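Side-chain contacts in putative sortase (Streptococcus pneumoniae, PDB 2W1K), which probably acts as a class C sortase, a cysteine transpeptidase that joins pilin subunits covalently during assembly of the pneumococcal pilus: residues A[96-99]-A[105-108]; A[132-137]-A[143-148]; A[64-69]-A[75-80]. One frame throughout, in Å; residues are numbered along the deposited sequence.

Contact 1: residues A[96-99]-A[105-108]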
# COMPACT_ATOMS: atom_id res chain seq x y z
N GLY A 96 -9.45 -7.24 -2.52
CA GLY A 96 -10.81 -7.05 -2.19
C GLY A 96 -10.91 -5.59 -1.67
O GLY A 96 -11.99 -5.09 -1.33
N THR A 97 -9.78 -4.92 -1.54
CA THR A 97 -9.81 -3.42 -1.32
C THR A 97 -9.27 -2.76 -2.62
O THR A 97 -8.45 -3.35 -3.35
CB THR A 97 -9.00 -2.95 -0.11
OG1 THR A 97 -7.59 -3.08 -0.38
CG2 THR A 97 -9.45 -3.83 1.15
N PRO A 98 -9.76 -1.55 -2.91
CA PRO A 98 -9.30 -0.90 -4.11
C PRO A 98 -7.79 -0.69 -4.15
O PRO A 98 -7.09 -0.50 -3.13
CB PRO A 98 -10.14 0.43 -4.15
CG PRO A 98 -10.38 0.72 -2.60
CD PRO A 98 -10.73 -0.73 -2.13
N LEU A 99 -7.27 -0.69 -5.34
CA LEU A 99 -5.90 -0.15 -5.56
C LEU A 99 -5.92 1.40 -5.33
O LEU A 99 -6.98 2.07 -5.46
CB LEU A 99 -5.42 -0.49 -7.00
CG LEU A 99 -5.40 -2.03 -7.18
CD1 LEU A 99 -5.30 -2.43 -8.73
CD2 LEU A 99 -4.14 -2.68 -6.48
N GLY A 105 -14.31 7.70 -1.86
CA GLY A 105 -14.84 6.52 -1.30
C GLY A 105 -13.83 5.41 -1.54
O GLY A 105 -14.22 4.27 -1.50
N ILE A 106 -12.55 5.73 -1.75
CA ILE A 106 -11.53 4.68 -1.95
C ILE A 106 -10.81 4.45 -0.64
O ILE A 106 -10.31 5.41 -0.02
CB ILE A 106 -10.46 5.16 -2.97
CG1 ILE A 106 -11.07 5.41 -4.35
CG2 ILE A 106 -9.32 4.12 -3.05
CD1 ILE A 106 -11.49 4.11 -5.09
N ARG A 107 -10.76 3.23 -0.17
CA ARG A 107 -9.92 2.94 1.01
C ARG A 107 -9.02 1.75 0.64
O ARG A 107 -9.47 0.60 0.66
CB ARG A 107 -10.73 2.72 2.28
CG ARG A 107 -9.90 2.15 3.55
CD ARG A 107 -10.86 2.03 4.78
NE ARG A 107 -10.13 2.05 6.05
CZ ARG A 107 -10.70 1.82 7.24
NH1 ARG A 107 -12.01 1.54 7.29
NH2 ARG A 107 -9.93 1.86 8.36
N SER A 108 -7.78 2.04 0.25
CA SER A 108 -6.92 1.00 -0.33
C SER A 108 -6.10 0.48 0.88
O SER A 108 -5.62 1.31 1.69
CB SER A 108 -5.95 1.61 -1.36
OG SER A 108 -5.00 0.61 -1.79
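Ser-108 and Pro-98 make the polar link of this contact. The hydroxyl OG of Ser-108 donates a hydrogen bond to the carbonyl O of Pro-98 at 2.7 Å, in the carbonyl plane. A chi1 of 173° sets OG anti to the backbone N of Ser-108 and carries it across to the loop. Pro-98 O also lies 3.2 Å from Ser-108 CA, a bent CA-H...O contact. Thr-97 OG1 hydrogen-bonds to Val-94 O and to Val-109 N, the next residue of strand 106-111, and so also ties the loop to that strand.

The apolar contact is made by the Pro-98 ring. Its CG meets the branch methyl CG2 of Ile-106 at 3.6 Å. Helix 18-34 packs on both residues through Asn-32.

Two carbons of the loop approach a backbone carbonyl. CD of Pro-98 rests 3.3 Å from the carbonyl O of Arg-107, so the proline lies against both side chain and backbone of strand 106-111. CB of Thr-97 approaches that carbonyl O too, at 3.7 Å.

The Arg-107 side chain leads away from the loop. Its guanidinium is held by a salt bridge to Glu-151 and by hydrogen bonds to Thr-171, Asn-188 and the carbonyl of Glu-162.

Pro-98 has no backbone N-H to give, and its carbonyl takes the Ser-108 hydroxyl. This bond fastens the loop after strand 91-93 to strand 106-111.

Contact 2: residues A[132-137]-A[143-148]; sequences DALYYD and VEYQMM
Tyr-135 lies beside Glu-144, both side chains pointing the same way. CG of Glu-144 meets ring atom CE1 of Tyr-135 at 3.7 Å, from an oblique direction. Glu-144 is extended, its CG anti to the backbone N (chi1 178°), which runs the chain alongside the Tyr-135 ring. The ring and the carboxylate are turned 57° apart. Water 1 sits at the ring edge, in its plane, 2.8 Å from Tyr-135 OH. It donates to Glu-144 OE1 at 2.7 Å and so bridges the two polar ends. OE1 has a second partner in the hydroxyl of Tyr-195. CD2 of Leu-134 meets CD1 of Tyr-145 at 3.8 Å, obliquely to the ring. CB of Tyr-136 approaches the same ring.

These residues belong to the antiparallel beta hairpin of strands 133-137 and 141-153, part of the sortase beta fold. Leu-134 with Tyr-145 and Tyr-136 with Val-143 are hydrogen-bonded pairs. Ala-133 with Gln-146 and Tyr-135 with Glu-144 are non-hydrogen-bonded pairs. The bond from Tyr-145 N to Leu-134 O is nearly straight, 172° at the hydrogen. Its return bond, Leu-134 N to Tyr-145 O, is longer at 3.2 Å, and Leu-134 N stands above the Tyr-145 carbonyl plane. Met-147 N extends the pairing to Asp-132 O at 2.8 Å.

Leu-134, Tyr-136, Val-143 and Tyr-145 share the buried face of the hairpin. Met-170 touches both Leu-134 and Tyr-145 there, and Arg-191 holds Tyr-145 OH.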
# COMPACT_ATOMS: atom_id res chain seq x y z
N ASP A 132 1.85 12.88 9.88
CA ASP A 132 3.04 12.36 9.32
C ASP A 132 2.74 11.97 7.88
O ASP A 132 1.62 11.53 7.53
CB ASP A 132 3.51 11.14 10.12
CG ASP A 132 4.20 11.53 11.44
OD1 ASP A 132 4.44 12.76 11.65
OD2 ASP A 132 4.57 10.61 12.19
N ALA A 133 3.77 12.08 7.05
CA ALA A 133 3.61 11.94 5.59
C ALA A 133 3.88 10.49 5.15
O ALA A 133 4.66 9.78 5.82
CB ALA A 133 4.56 12.93 4.89
N LEU A 134 3.24 10.05 4.07
CA LEU A 134 3.50 8.78 3.40
C LEU A 134 3.51 9.23 1.94
O LEU A 134 2.63 10.01 1.50
CB LEU A 134 2.32 7.85 3.69
CG LEU A 134 2.28 6.47 3.01
CD1 LEU A 134 1.53 5.36 3.79
CD2 LEU A 134 1.72 6.54 1.59
N TYR A 135 4.51 8.75 1.21
CA TYR A 135 4.58 9.01 -0.22
C TYR A 135 4.47 7.67 -0.98
O TYR A 135 5.12 6.66 -0.60
CB TYR A 135 5.89 9.66 -0.56
CG TYR A 135 6.05 11.01 0.13
CD1 TYR A 135 5.41 12.12 -0.37
CD2 TYR A 135 6.85 11.17 1.30
CE1 TYR A 135 5.56 13.33 0.19
CE2 TYR A 135 6.98 12.41 1.94
CZ TYR A 135 6.36 13.49 1.34
OH TYR A 135 6.45 14.76 1.85
N TYR A 136 3.67 7.68 -2.08
CA TYR A 136 3.43 6.47 -2.78
C TYR A 136 3.84 6.70 -4.23
O TYR A 136 3.32 7.57 -4.90
CB TYR A 136 1.89 6.07 -2.65
CG TYR A 136 1.63 4.82 -3.42
CD1 TYR A 136 1.89 3.57 -2.87
CD2 TYR A 136 1.16 4.87 -4.75
CE1 TYR A 136 1.71 2.38 -3.59
CE2 TYR A 136 1.01 3.69 -5.51
CZ TYR A 136 1.25 2.46 -4.92
OH TYR A 136 1.19 1.31 -5.65
N ASP A 137 4.70 5.87 -4.79
CA ASP A 137 5.14 6.12 -6.15
C ASP A 137 4.60 5.08 -7.15
O ASP A 137 4.87 3.87 -6.96
CB ASP A 137 6.67 6.17 -6.11
CG ASP A 137 7.29 6.57 -7.42
OD1 ASP A 137 6.58 6.67 -8.46
OD2 ASP A 137 8.54 6.78 -7.39
N VAL A 143 2.23 10.10 -4.90
CA VAL A 143 0.96 10.58 -4.31
C VAL A 143 1.36 10.82 -2.87
O VAL A 143 2.07 9.99 -2.30
CB VAL A 143 -0.12 9.50 -4.36
CG1 VAL A 143 -1.38 9.96 -3.68
CG2 VAL A 143 -0.34 9.08 -5.86
N GLU A 144 0.88 11.91 -2.30
CA GLU A 144 1.21 12.24 -0.92
C GLU A 144 -0.04 12.02 -0.06
O GLU A 144 -1.12 12.39 -0.49
CB GLU A 144 1.74 13.72 -0.80
CG GLU A 144 2.00 13.97 0.70
CD GLU A 144 2.39 15.40 0.98
OE1 GLU A 144 2.87 16.08 0.04
OE2 GLU A 144 2.21 15.83 2.14
N TYR A 145 0.13 11.37 1.09
CA TYR A 145 -0.95 11.21 2.12
C TYR A 145 -0.49 11.72 3.49
O TYR A 145 0.65 11.89 3.75
CB TYR A 145 -1.24 9.68 2.31
CG TYR A 145 -1.84 8.95 1.11
CD1 TYR A 145 -1.07 8.57 -0.00
CD2 TYR A 145 -3.17 8.62 1.10
CE1 TYR A 145 -1.66 7.87 -1.06
CE2 TYR A 145 -3.76 7.92 0.07
CZ TYR A 145 -3.01 7.52 -1.02
OH TYR A 145 -3.68 6.76 -2.04
N GLN A 146 -1.41 11.89 4.41
CA GLN A 146 -1.03 12.26 5.68
C GLN A 146 -1.83 11.45 6.73
O GLN A 146 -3.05 11.19 6.59
CB GLN A 146 -1.16 13.77 5.85
CG GLN A 146 -2.55 14.21 5.88
CD GLN A 146 -2.67 15.67 6.32
OE1 GLN A 146 -1.65 16.39 6.53
NE2 GLN A 146 -3.91 16.11 6.46
N MET A 147 -1.11 11.05 7.78
CA MET A 147 -1.73 10.27 8.87
C MET A 147 -2.87 10.99 9.55
O MET A 147 -2.72 12.18 10.02
CB MET A 147 -0.67 9.81 9.82
CG MET A 147 -1.11 8.58 10.70
SD MET A 147 -1.99 9.20 12.11
CE MET A 147 -1.67 7.95 13.36
N MET A 148 -4.02 10.32 9.55
CA MET A 148 -5.24 10.83 10.11
C MET A 148 -5.58 10.23 11.49
O MET A 148 -5.85 10.98 12.45
CB MET A 148 -6.43 10.58 9.20
CG MET A 148 -6.39 11.27 7.86
SD MET A 148 -6.62 13.06 7.96
CE MET A 148 -4.93 13.67 8.14
O HOH W 1 5.43 16.88 0.40

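Contact 3: residues A[64-69]-A[75-80]; sequences YGYLSI and MEPVYL
A beta hairpin of the sortase fold, strands 65-69 and 74-80, carries a classic beta bulge where Tyr-64 and Gly-65 both face Val-78. The carbonyl O of Val-78 takes Tyr-64 N at 2.8 Å and, weakly, Gly-65 N. In return Val-78 N donates to Gly-65 O at 2.7 Å. Further along, Leu-67 and Glu-76 form a hydrogen-bonded pair, with bonds of 2.9 Å from Leu-67 N to Glu-76 O and 2.8 Å from Glu-76 N to Leu-67 O.

On the face with Ser-68 and Met-75, Tyr-66 lays its ring against Pro-77. This is a CH-pi contact: CA of Pro-77 stands 3.8 Å from the ring centroid, over the face. The ring atom CE2 also meets CD of Pro-77. His-9 packs edge-to-face with Tyr-66, which brings helix 5-15 to this face.

On the face of Leu-67, Glu-76 and Val-78, CG2 of Val-78 lies against CB of Leu-67 at 3.6 Å. At the bulge end, the Tyr-64 hydroxyl bonds to Ser-28 of helix 18-34. The trans chi1 of Tyr-64 (176°) sets its ring beside Leu-80, whose methyl CD2 meets Tyr-64 CG obliquely at 3.6 Å.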
# COMPACT_ATOMS: atom_id res chain seq x y z
N TYR A 64 4.13 -3.51 -7.85
CA TYR A 64 3.13 -2.65 -8.36
C TYR A 64 3.41 -1.11 -8.08
O TYR A 64 3.00 -0.23 -8.88
CB TYR A 64 1.81 -3.07 -7.70
CG TYR A 64 0.63 -2.14 -8.09
CD1 TYR A 64 0.13 -2.12 -9.39
CD2 TYR A 64 0.00 -1.32 -7.13
CE1 TYR A 64 -0.93 -1.28 -9.75
CE2 TYR A 64 -1.05 -0.46 -7.49
CZ TYR A 64 -1.52 -0.49 -8.78
OH TYR A 64 -2.59 0.28 -9.12
N GLY A 65 4.00 -0.81 -6.91
CA GLY A 65 4.29 0.58 -6.48
C GLY A 65 5.40 0.58 -5.45
O GLY A 65 5.85 -0.49 -5.02
N TYR A 66 5.88 1.78 -5.09
CA TYR A 66 6.76 1.92 -3.94
C TYR A 66 6.16 2.80 -2.89
O TYR A 66 5.56 3.84 -3.21
CB TYR A 66 8.16 2.47 -4.30
CG TYR A 66 9.10 1.36 -4.52
CD1 TYR A 66 9.06 0.71 -5.73
CD2 TYR A 66 10.05 0.98 -3.58
CE1 TYR A 66 9.89 -0.31 -6.02
CE2 TYR A 66 10.92 -0.12 -3.86
CZ TYR A 66 10.79 -0.71 -5.09
OH TYR A 66 11.51 -1.75 -5.55
N LEU A 67 6.41 2.43 -1.64
CA LEU A 67 5.79 3.14 -0.56
C LEU A 67 6.89 3.63 0.43
O LEU A 67 7.83 2.89 0.80
CB LEU A 67 4.77 2.21 0.16
CG LEU A 67 3.97 2.84 1.32
CD1 LEU A 67 2.65 2.09 1.49
CD2 LEU A 67 4.73 2.76 2.69
N SER A 68 6.73 4.85 0.89
CA SER A 68 7.77 5.41 1.71
C SER A 68 7.14 6.17 2.88
O SER A 68 6.12 6.83 2.69
CB SER A 68 8.65 6.33 0.85
OG SER A 68 9.42 7.13 1.68
N ILE A 69 7.66 5.96 4.10
CA ILE A 69 7.20 6.78 5.25
C ILE A 69 8.48 7.27 5.94
O ILE A 69 9.06 6.55 6.77
CB ILE A 69 6.41 5.95 6.32
CG1 ILE A 69 5.29 5.15 5.70
CG2 ILE A 69 6.07 6.78 7.52
CD1 ILE A 69 4.38 4.54 6.68
N MET A 75 10.98 2.41 3.35
CA MET A 75 10.92 2.59 1.91
C MET A 75 10.83 1.18 1.27
O MET A 75 11.83 0.51 1.23
CB MET A 75 12.19 3.36 1.45
CG MET A 75 12.30 3.65 -0.05
SD MET A 75 13.79 4.48 -0.69
CE MET A 75 14.25 5.74 0.55
N GLU A 76 9.65 0.75 0.76
CA GLU A 76 9.47 -0.65 0.38
C GLU A 76 8.68 -0.84 -0.92
O GLU A 76 7.75 -0.08 -1.23
CB GLU A 76 8.67 -1.34 1.50
CG GLU A 76 9.30 -1.53 2.83
CD GLU A 76 10.51 -2.52 2.77
OE1 GLU A 76 10.56 -3.42 1.89
OE2 GLU A 76 11.44 -2.36 3.59
N PRO A 77 9.01 -1.88 -1.68
CA PRO A 77 8.07 -2.27 -2.74
C PRO A 77 6.72 -2.68 -2.25
O PRO A 77 6.54 -3.27 -1.16
CB PRO A 77 8.77 -3.48 -3.39
CG PRO A 77 9.62 -4.00 -2.24
CD PRO A 77 10.13 -2.85 -1.55
N VAL A 78 5.71 -2.39 -3.06
CA VAL A 78 4.40 -2.95 -2.74
C VAL A 78 4.02 -4.01 -3.80
O VAL A 78 4.01 -3.72 -5.09
CB VAL A 78 3.31 -1.81 -2.70
CG1 VAL A 78 1.90 -2.39 -2.37
CG2 VAL A 78 3.73 -0.68 -1.69
N TYR A 79 3.65 -5.20 -3.30
CA TYR A 79 3.16 -6.28 -4.18
C TYR A 79 1.64 -6.40 -4.16
O TYR A 79 0.95 -5.84 -3.34
CB TYR A 79 3.81 -7.64 -3.84
CG TYR A 79 5.32 -7.65 -4.05
CD1 TYR A 79 5.89 -7.92 -5.26
CD2 TYR A 79 6.15 -7.33 -3.00
CE1 TYR A 79 7.25 -7.86 -5.45
CE2 TYR A 79 7.48 -7.27 -3.17
CZ TYR A 79 8.03 -7.54 -4.37
OH TYR A 79 9.40 -7.53 -4.44
N LEU A 80 1.11 -7.15 -5.10
CA LEU A 80 -0.35 -7.38 -5.15
C LEU A 80 -0.76 -8.73 -4.55
O LEU A 80 -0.47 -9.83 -5.13
CB LEU A 80 -0.81 -7.34 -6.62
CG LEU A 80 -0.53 -6.00 -7.34
CD1 LEU A 80 -1.08 -6.12 -8.79
CD2 LEU A 80 -1.19 -4.82 -6.56

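All three contacts reach one mixed beta sheet of the sortase domain. Along the chain they come in series: contact 3, then contact 1, then contact 2. Contacts 2 and 3 have centres about 12 Å apart and are joined directly, because strands 133-137 and 65-69 are neighbours in the sheet. Probable hydrogen bonds link Asp-137 N to Tyr-66 O and Tyr-135 O to Ser-68 N. Contact 1 lies about 16 Å from each of the others, centre to centre. Leu-99 packs on Tyr-64 and Leu-80 of contact 3, whereas contacts 1 and 2 do not touch. The pairing of 65-69 with 133-137 closes the sheet, and contact 1 ties a loop to it, consistent with the sortase beta-barrel core.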